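Local coordinates for protein peptide ABC transporter permease (Staphylococcus hominis, PDB 6EXS) that probably carries peptides across the cell membrane as a POT-family transporter, including thioalcohol-conjugated peptides that are precursors of human axillary malodour, at residues F292-Q304 / W437-L451. Residues are numbered along the deposited sequence; the frame is centred on the assembly and turned at random.
With C3H (2-[[(2~{R})-2-azanyl-3-[(3~{S})-3-methyl-1-oxidanyl-hexan-3-yl]sulfanyl-propanoyl]amino]ethanoic acid), chain O.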
loop_
_atom_site.group_PDB
_atom_site.type_symbol
_atom_site.label_atom_id
_atom_site.label_comp_id
_atom_site.label_asym_id
_atom_site.label_seq_id
_atom_site.Cartn_x
_atom_site.Cartn_y
_atom_site.Cartn_z
ATOM N N PHE A 292 -14.663 6.735 -4.196
ATOM C CA PHE A 292 -13.292 6.854 -4.701
ATOM C C PHE A 292 -12.609 8.102 -4.097
ATOM O O PHE A 292 -11.465 8.004 -3.647
ATOM C CB PHE A 292 -13.229 6.875 -6.251
ATOM C CG PHE A 292 -11.805 6.847 -6.770
ATOM C CD1 PHE A 292 -11.075 8.025 -6.915
ATOM C CD2 PHE A 292 -11.176 5.640 -7.057
ATOM C CE1 PHE A 292 -9.737 7.992 -7.317
ATOM C CE2 PHE A 292 -9.838 5.609 -7.462
ATOM C CZ PHE A 292 -9.126 6.784 -7.581
ATOM N N ILE A 293 -13.317 9.259 -4.097
ATOM C CA ILE A 293 -12.863 10.532 -3.521
ATOM C C ILE A 293 -12.643 10.333 -2.005
ATOM O O ILE A 293 -11.547 10.618 -1.523
ATOM C CB ILE A 293 -13.830 11.724 -3.836
ATOM C CG1 ILE A 293 -14.271 11.774 -5.331
ATOM C CG2 ILE A 293 -13.257 13.074 -3.376
ATOM C CD1 ILE A 293 -13.148 11.957 -6.438
ATOM N N LEU A 294 -13.653 9.790 -1.280
ATOM C CA LEU A 294 -13.561 9.522 0.156
ATOM C C LEU A 294 -12.378 8.616 0.491
ATOM O O LEU A 294 -11.641 8.912 1.445
ATOM C CB LEU A 294 -14.873 8.945 0.729
ATOM C CG LEU A 294 -16.094 9.890 0.837
ATOM C CD1 LEU A 294 -17.272 9.177 1.466
ATOM C CD2 LEU A 294 -15.791 11.136 1.649
ATOM N N GLY A 295 -12.181 7.566 -0.324
ATOM C CA GLY A 295 -11.073 6.615 -0.203
ATOM C C GLY A 295 -9.714 7.255 -0.439
ATOM O O GLY A 295 -8.764 6.988 0.296
ATOM N N MET A 296 -9.628 8.130 -1.454
ATOM C CA MET A 296 -8.417 8.861 -1.820
ATOM C C MET A 296 -8.004 9.824 -0.689
ATOM O O MET A 296 -6.829 9.841 -0.310
ATOM C CB MET A 296 -8.637 9.618 -3.141
ATOM C CG MET A 296 -7.384 9.790 -3.950
ATOM S SD MET A 296 -7.682 10.397 -5.631
ATOM C CE MET A 296 -8.133 12.109 -5.291
ATOM N N LEU A 297 -8.985 10.593 -0.136
ATOM C CA LEU A 297 -8.795 11.538 0.966
ATOM C C LEU A 297 -8.313 10.810 2.223
ATOM O O LEU A 297 -7.505 11.366 2.975
ATOM C CB LEU A 297 -10.092 12.310 1.291
ATOM C CG LEU A 297 -10.621 13.351 0.298
ATOM C CD1 LEU A 297 -12.049 13.685 0.615
ATOM C CD2 LEU A 297 -9.769 14.631 0.298
ATOM N N PHE A 298 -8.800 9.569 2.451
ATOM C CA PHE A 298 -8.377 8.769 3.607
ATOM C C PHE A 298 -6.910 8.340 3.487
ATOM O O PHE A 298 -6.144 8.540 4.435
ATOM C CB PHE A 298 -9.275 7.530 3.839
ATOM C CG PHE A 298 -8.721 6.706 4.977
ATOM C CD1 PHE A 298 -9.023 7.023 6.295
ATOM C CD2 PHE A 298 -7.785 5.704 4.740
ATOM C CE1 PHE A 298 -8.429 6.336 7.344
ATOM C CE2 PHE A 298 -7.193 5.021 5.794
ATOM C CZ PHE A 298 -7.506 5.353 7.084
ATOM N N TRP A 299 -6.534 7.704 2.344
ATOM C CA TRP A 299 -5.172 7.221 2.117
ATOM C C TRP A 299 -4.159 8.340 1.964
ATOM O O TRP A 299 -2.991 8.108 2.256
ATOM C CB TRP A 299 -5.083 6.227 0.952
ATOM C CG TRP A 299 -5.872 4.981 1.176
ATOM C CD1 TRP A 299 -6.969 4.572 0.476
ATOM C CD2 TRP A 299 -5.681 4.019 2.222
ATOM N NE1 TRP A 299 -7.454 3.398 0.999
ATOM C CE2 TRP A 299 -6.682 3.033 2.071
ATOM C CE3 TRP A 299 -4.721 3.858 3.235
ATOM C CZ2 TRP A 299 -6.774 1.923 2.920
ATOM C CZ3 TRP A 299 -4.811 2.767 4.078
ATOM C CH2 TRP A 299 -5.834 1.816 3.926
ATOM N N SER A 300 -4.585 9.551 1.562
ATOM C CA SER A 300 -3.656 10.691 1.446
ATOM C C SER A 300 -3.083 11.011 2.830
ATOM O O SER A 300 -1.865 11.019 2.998
ATOM C CB SER A 300 -4.348 11.908 0.832
ATOM O OG SER A 300 -3.520 13.059 0.875
ATOM N N ILE A 301 -3.978 11.168 3.827
ATOM C CA ILE A 301 -3.642 11.432 5.221
ATOM C C ILE A 301 -2.984 10.206 5.852
ATOM O O ILE A 301 -1.906 10.340 6.429
ATOM C CB ILE A 301 -4.852 11.980 6.017
ATOM C CG1 ILE A 301 -5.207 13.409 5.507
ATOM C CG2 ILE A 301 -4.550 11.987 7.533
ATOM C CD1 ILE A 301 -6.484 14.023 6.057
ATOM N N GLN A 302 -3.588 9.012 5.689
ATOM C CA GLN A 302 -3.027 7.766 6.227
ATOM C C GLN A 302 -1.592 7.456 5.726
ATOM O O GLN A 302 -0.722 7.175 6.541
ATOM C CB GLN A 302 -3.972 6.579 5.972
ATOM C CG GLN A 302 -3.715 5.364 6.857
ATOM C CD GLN A 302 -2.556 4.504 6.408
ATOM O OE1 GLN A 302 -2.204 4.425 5.237
ATOM N NE2 GLN A 302 -1.949 3.812 7.338
ATOM N N GLU A 303 -1.344 7.500 4.410
ATOM C CA GLU A 303 -0.013 7.196 3.871
ATOM C C GLU A 303 1.051 8.264 4.201
ATOM O O GLU A 303 2.242 8.046 3.940
ATOM C CB GLU A 303 -0.068 6.913 2.369
ATOM C CG GLU A 303 -0.789 5.625 1.997
ATOM C CD GLU A 303 -0.029 4.328 2.193
ATOM O OE1 GLU A 303 1.077 4.355 2.783
ATOM O OE2 GLU A 303 -0.547 3.278 1.754
ATOM N N GLN A 304 0.634 9.382 4.826
ATOM C CA GLN A 304 1.564 10.432 5.231
ATOM C C GLN A 304 2.188 10.159 6.590
ATOM O O GLN A 304 3.113 10.865 6.980
ATOM C CB GLN A 304 0.924 11.819 5.168
ATOM C CG GLN A 304 1.074 12.499 3.819
ATOM C CD GLN A 304 0.254 13.764 3.759
ATOM O OE1 GLN A 304 0.339 14.633 4.638
ATOM N NE2 GLN A 304 -0.565 13.894 2.721
ATOM N N TRP A 437 -10.439 0.313 -6.501
ATOM C CA TRP A 437 -10.237 0.379 -5.039
ATOM C C TRP A 437 -8.721 0.440 -4.698
ATOM O O TRP A 437 -8.329 1.117 -3.750
ATOM C CB TRP A 437 -10.998 -0.720 -4.245
ATOM C CG TRP A 437 -10.434 -0.974 -2.869
ATOM C CD1 TRP A 437 -9.687 -2.050 -2.485
ATOM C CD2 TRP A 437 -10.423 -0.059 -1.753
ATOM N NE1 TRP A 437 -9.226 -1.875 -1.196
ATOM C CE2 TRP A 437 -9.659 -0.660 -0.726
ATOM C CE3 TRP A 437 -10.961 1.223 -1.529
ATOM C CZ2 TRP A 437 -9.470 -0.051 0.523
ATOM C CZ3 TRP A 437 -10.744 1.840 -0.303
ATOM C CH2 TRP A 437 -10.018 1.201 0.709
ATOM N N LEU A 438 -7.883 -0.214 -5.514
ATOM C CA LEU A 438 -6.426 -0.200 -5.388
ATOM C C LEU A 438 -5.877 1.193 -5.778
ATOM O O LEU A 438 -4.907 1.668 -5.179
ATOM C CB LEU A 438 -5.848 -1.288 -6.298
ATOM C CG LEU A 438 -4.459 -1.835 -5.984
ATOM C CD1 LEU A 438 -4.365 -2.392 -4.557
ATOM C CD2 LEU A 438 -4.136 -2.938 -6.923
ATOM N N LEU A 439 -6.541 1.858 -6.749
ATOM C CA LEU A 439 -6.203 3.195 -7.208
ATOM C C LEU A 439 -6.541 4.288 -6.191
ATOM O O LEU A 439 -5.921 5.345 -6.249
ATOM C CB LEU A 439 -6.809 3.499 -8.586
ATOM C CG LEU A 439 -5.941 3.081 -9.781
ATOM C CD1 LEU A 439 -6.706 3.202 -11.067
ATOM C CD2 LEU A 439 -4.651 3.905 -9.867
ATOM N N THR A 440 -7.470 4.039 -5.230
ATOM C CA THR A 440 -7.753 5.019 -4.168
ATOM C C THR A 440 -6.460 5.247 -3.383
ATOM O O THR A 440 -6.216 6.365 -2.946
ATOM C CB THR A 440 -8.924 4.610 -3.241
ATOM O OG1 THR A 440 -8.587 3.466 -2.455
ATOM C CG2 THR A 440 -10.218 4.364 -3.982
ATOM N N ASN A 441 -5.602 4.197 -3.271
ATOM C CA ASN A 441 -4.305 4.257 -2.594
ATOM C C ASN A 441 -3.175 4.722 -3.526
ATOM O O ASN A 441 -2.410 5.614 -3.148
ATOM C CB ASN A 441 -3.963 2.943 -1.888
ATOM C CG ASN A 441 -2.809 3.098 -0.921
ATOM O OD1 ASN A 441 -1.629 3.031 -1.294
ATOM N ND2 ASN A 441 -3.122 3.372 0.331
ATOM N N ALA A 442 -3.090 4.146 -4.746
ATOM C CA ALA A 442 -2.096 4.516 -5.764
ATOM C C ALA A 442 -2.188 6.009 -6.146
ATOM O O ALA A 442 -1.159 6.676 -6.227
ATOM C CB ALA A 442 -2.259 3.644 -6.998
ATOM N N SER A 443 -3.418 6.536 -6.330
ATOM C CA SER A 443 -3.667 7.947 -6.638
ATOM C C SER A 443 -3.376 8.861 -5.445
ATOM O O SER A 443 -2.776 9.914 -5.650
ATOM C CB SER A 443 -5.096 8.161 -7.117
ATOM O OG SER A 443 -5.295 7.434 -8.311
ATOM N N ALA A 444 -3.794 8.468 -4.211
ATOM C CA ALA A 444 -3.535 9.254 -2.995
ATOM C C ALA A 444 -2.032 9.438 -2.776
ATOM O O ALA A 444 -1.603 10.549 -2.499
ATOM C CB ALA A 444 -4.163 8.591 -1.784
ATOM N N GLN A 445 -1.236 8.365 -2.958
ATOM C CA GLN A 445 0.224 8.378 -2.853
ATOM C C GLN A 445 0.882 9.204 -3.971
ATOM O O GLN A 445 1.924 9.836 -3.734
ATOM C CB GLN A 445 0.780 6.943 -2.810
ATOM C CG GLN A 445 0.707 6.269 -1.435
ATOM C CD GLN A 445 1.806 6.733 -0.497
ATOM O OE1 GLN A 445 1.877 7.908 -0.101
ATOM N NE2 GLN A 445 2.655 5.808 -0.072
ATOM N N ALA A 446 0.250 9.223 -5.177
ATOM C CA ALA A 446 0.681 10.004 -6.351
ATOM C C ALA A 446 0.507 11.498 -6.097
ATOM O O ALA A 446 1.383 12.270 -6.478
ATOM C CB ALA A 446 -0.104 9.594 -7.584
ATOM N N ILE A 447 -0.612 11.909 -5.448
ATOM C CA ILE A 447 -0.871 13.307 -5.073
ATOM C C ILE A 447 0.119 13.691 -3.945
ATOM O O ILE A 447 0.717 14.772 -3.991
ATOM C CB ILE A 447 -2.365 13.554 -4.656
ATOM C CG1 ILE A 447 -3.410 13.011 -5.689
ATOM C CG2 ILE A 447 -2.636 15.016 -4.330
ATOM C CD1 ILE A 447 -3.277 13.391 -7.162
ATOM N N ASN A 448 0.307 12.784 -2.958
ATOM C CA ASN A 448 1.227 12.960 -1.824
ATOM C C ASN A 448 2.663 13.352 -2.219
ATOM O O ASN A 448 3.261 14.177 -1.530
ATOM C CB ASN A 448 1.238 11.728 -0.927
ATOM C CG ASN A 448 0.053 11.629 -0.017
ATOM O OD1 ASN A 448 -0.710 12.583 0.143
ATOM N ND2 ASN A 448 -0.137 10.461 0.599
ATOM N N GLY A 449 3.165 12.779 -3.328
ATOM C CA GLY A 449 4.493 13.022 -3.881
ATOM C C GLY A 449 4.758 14.470 -4.254
ATOM O O GLY A 449 5.911 14.911 -4.239
ATOM N N THR A 450 3.686 15.221 -4.592
ATOM C CA THR A 450 3.733 16.640 -4.968
ATOM C C THR A 450 3.233 17.504 -3.804
ATOM O O THR A 450 3.777 18.584 -3.570
ATOM C CB THR A 450 2.946 16.847 -6.266
ATOM O OG1 THR A 450 3.474 15.961 -7.253
ATOM C CG2 THR A 450 3.016 18.283 -6.789
ATOM N N LEU A 451 2.207 17.011 -3.075
ATOM C CA LEU A 451 1.565 17.645 -1.914
ATOM C C LEU A 451 2.563 17.984 -0.800
ATOM O O LEU A 451 2.443 19.046 -0.186
ATOM C CB LEU A 451 0.472 16.701 -1.372
ATOM C CG LEU A 451 -0.742 17.294 -0.642
ATOM C CD1 LEU A 451 -1.534 18.256 -1.545
ATOM C CD2 LEU A 451 -1.671 16.175 -0.176
HETATM O O2 C3H O . -0.003 -2.978 5.339
HETATM C C11 C3H O . -0.623 -2.802 6.327
HETATM O O3 C3H O . -1.884 -3.036 6.428
HETATM C C10 C3H O . -0.070 -2.225 7.597
HETATM N N1 C3H O . 1.041 -1.330 7.381
HETATM C C9 C3H O . 0.856 -0.048 7.118
HETATM O O1 C3H O . 0.083 0.354 6.261
HETATM C C8 C3H O . 1.615 0.957 7.922
HETATM N N C3H O . 2.714 0.290 8.606
HETATM C C7 C3H O . 2.206 2.041 7.020
HETATM S S C3H O . 1.354 3.640 6.965
HETATM C C3 C3H O . 1.466 4.533 8.607
HETATM C C4 C3H O . 2.919 4.884 8.797
HETATM C C5 C3H O . 0.860 3.608 9.672
HETATM C C6 C3H O . 1.028 4.016 11.118
HETATM O O C3H O . 1.754 3.083 11.849
HETATM C C2 C3H O . 0.633 5.812 8.591
HETATM C C1 C3H O . -0.515 5.858 9.585
HETATM C C C3H O . -1.264 7.160 9.502
HETATM O O HOH W 1 4.846 7.506 1.982
#
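Thr440 packs into a hole formed by Phe292, Gly295, Met296 and Trp299. Thr440 CG2 meets the Phe292 ring at CD2, 3.5 Å away. Its OG1 sits at the edge of the Trp299 indole and donates a hydrogen bond to Trp437 O on its own helix. Gly295 brings only backbone, and Met296 CA makes a CA-H...O contact with Thr440 O at 3.5 Å. The axes of the two short segments come within 8.0 Å and cross at -49°. Trp299 is the reciprocal knob, seated among Trp437, Thr440, Asn441 and Ala444. The Trp437 ring meets it obliquely, with CH2 3.4 Å from Trp299 NE1. Asn441 CB lies over the five-membered ring of Trp299 in a CH-pi contact. Asn441 ND2 sits over the same face toward the rim, and Phe298 covers the opposite one.

With chi1 at -166°, the Asn441 amide points away from its own backbone N and across the indole. Asn441 ND2 donates to the anti lone pair of Glu303 OE2 at 2.9 Å. The Gln445 amide stacks nearly parallel to the Glu303 carboxylate, their planes 10° apart. Asn448 makes three hydrogen bonds across the contact. Its ND2 donates to a lone pair of Ser300 O. Asn448 OD1 accepts from Ser300 OG at 2.9 Å, and from Gln304 NE2, which comes from above the carbonyl plane. Gln304 OE1 is hydrogen-bonded to the Tyr379 and Tyr463 hydroxyls.

The contact joins helices 279-302 and 430-451 of this major facilitator transporter. Neighbouring Gln302 lines the peptide pocket. Helix 396-418 touches Trp299 and Trp437, helix 249-273 Phe292 and Ser443, and helix 56-72 Asn441, Gln445 and Asn448.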